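Local coordinates for LbaCas13a H328A (C2c2) (Lachnospiraceae bacterium NK4A179, PDB 5WLH), which binds and probably processes precursor CRISPR RNA and, guided by it, is expected to cleave target RNA as a Cas13a nuclease, at residues A[1015-1018]-A[1024-1027]. Numbering follows the deposited sequence.
Sequences FCNS and QKVA
One face of the Phe1015 ring takes Val1026 CG2, which sits 4.2 Å above the ring plane and displaced toward the rim. The other methyl, CG1, reaches the ring margin at CE2, 3.5 Å away, with the two side chains crossing at about a right angle. Phe1015 swings its CG anti to the backbone N (chi1 -176°), which brings the far end of the ring in under the valine; Ile1065 and Arg1062 of helix 1062-1075 also pack against this ring. The second flat group, the Asn1017 amide, offers OD1 to Lys1025 NZ in the carbonyl plane, on a lone pair, at 3.3 Å, while its ND2 turns back to Asn1013 O. The same NZ donates to the backbone Asn1017 O at 2.8 Å, tilted from that carbonyl's plane, because the lysine chain bends at chi2 and chi3 and folds over the helix end. Replaced by an alanine, Lys1025 would probably leave both Asn1017 oxygens without this ammonium partner and the amide less firmly held. Two backbone bonds run alongside: Ala1027 N to Cys1016 O at 2.9 Å, and Val1026 N to Ser1018 O at 3.0 Å. Ser1018 OG braces its own segment through Phe1015 O at 2.8 Å and links it to Arg1062. The four bonds from Lys1025, Val1026 and Ala1027 tie the last turn of helix 1008-1017 and the residue after it to return strand 1024-1025 of the antiparallel hairpin and the loop leaving it. Backbone oxygens of Cys1016, Asn1017 and Ser1018 thus find donors beyond the hairpin turn, and the lysine's positive charge is likely to be favourable beside the negative end of the helix dipole.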
loop_
_atom_site.group_PDB
_atom_site.type_symbol
_atom_site.label_atom_id
_atom_site.label_comp_id
_atom_site.label_asym_id
_atom_site.label_seq_id
_atom_site.Cartn_x
_atom_site.Cartn_y
_atom_site.Cartn_z
ATOM N N PHE A 1015 30.527 -6.819 35.365
ATOM C CA PHE A 1015 29.201 -7.403 35.207
ATOM C C PHE A 1015 29.257 -8.715 34.433
ATOM O O PHE A 1015 28.558 -9.674 34.778
ATOM C CB PHE A 1015 28.292 -6.391 34.514
ATOM C CG PHE A 1015 26.870 -6.835 34.374
ATOM C CD1 PHE A 1015 25.989 -6.715 35.434
ATOM C CD2 PHE A 1015 26.404 -7.339 33.169
ATOM C CE1 PHE A 1015 24.673 -7.105 35.302
ATOM C CE2 PHE A 1015 25.091 -7.728 33.032
ATOM C CZ PHE A 1015 24.222 -7.613 34.099
ATOM N N CYS A 1016 30.085 -8.782 33.387
ATOM C CA CYS A 1016 30.171 -10.009 32.603
ATOM C C CYS A 1016 30.943 -11.096 33.337
ATOM O O CYS A 1016 30.734 -12.285 33.076
ATOM C CB CYS A 1016 30.824 -9.732 31.248
ATOM S SG CYS A 1016 29.961 -8.492 30.257
ATOM N N ASN A 1017 31.848 -10.716 34.229
ATOM C CA ASN A 1017 32.601 -11.680 35.019
ATOM C C ASN A 1017 31.891 -12.061 36.312
ATOM O O ASN A 1017 32.391 -12.916 37.049
ATOM C CB ASN A 1017 33.996 -11.135 35.327
ATOM C CG ASN A 1017 34.932 -11.257 34.146
ATOM O OD1 ASN A 1017 35.351 -12.358 33.783
ATOM N ND2 ASN A 1017 35.256 -10.126 33.528
ATOM N N SER A 1018 30.744 -11.455 36.593
ATOM C CA SER A 1018 29.948 -11.814 37.753
ATOM C C SER A 1018 29.115 -13.061 37.473
ATOM O O SER A 1018 28.797 -13.380 36.323
ATOM C CB SER A 1018 29.036 -10.655 38.139
ATOM O OG SER A 1018 27.889 -10.645 37.309
ATOM N N GLN A 1024 26.967 -20.297 36.197
ATOM C CA GLN A 1024 26.813 -19.539 34.964
ATOM C C GLN A 1024 27.098 -18.078 35.259
ATOM O O GLN A 1024 26.409 -17.459 36.077
ATOM C CB GLN A 1024 25.408 -19.676 34.384
ATOM C CG GLN A 1024 25.211 -19.170 32.958
ATOM C CD GLN A 1024 26.380 -19.442 32.035
ATOM O OE1 GLN A 1024 26.458 -20.504 31.420
ATOM N NE2 GLN A 1024 27.272 -18.463 31.893
ATOM N N LYS A 1025 28.106 -17.533 34.593
ATOM C CA LYS A 1025 28.401 -16.114 34.658
ATOM C C LYS A 1025 27.709 -15.385 33.511
ATOM O O LYS A 1025 27.388 -15.970 32.474
ATOM C CB LYS A 1025 29.905 -15.876 34.626
ATOM C CG LYS A 1025 30.655 -16.674 35.678
ATOM C CD LYS A 1025 31.884 -15.938 36.170
ATOM C CE LYS A 1025 32.687 -15.359 35.020
ATOM N NZ LYS A 1025 33.951 -14.736 35.511
ATOM N N VAL A 1026 27.476 -14.088 33.724
ATOM C CA VAL A 1026 26.741 -13.270 32.757
ATOM C C VAL A 1026 27.332 -13.431 31.359
ATOM O O VAL A 1026 26.639 -13.829 30.413
ATOM C CB VAL A 1026 26.736 -11.798 33.200
ATOM C CG1 VAL A 1026 26.291 -10.888 32.054
ATOM C CG2 VAL A 1026 25.843 -11.621 34.427
ATOM N N ALA A 1027 28.626 -13.144 31.218
ATOM C CA ALA A 1027 29.345 -13.249 29.938
ATOM C C ALA A 1027 28.629 -12.349 28.934
ATOM O O ALA A 1027 28.417 -11.164 29.241
ATOM C CB ALA A 1027 29.466 -14.716 29.535
#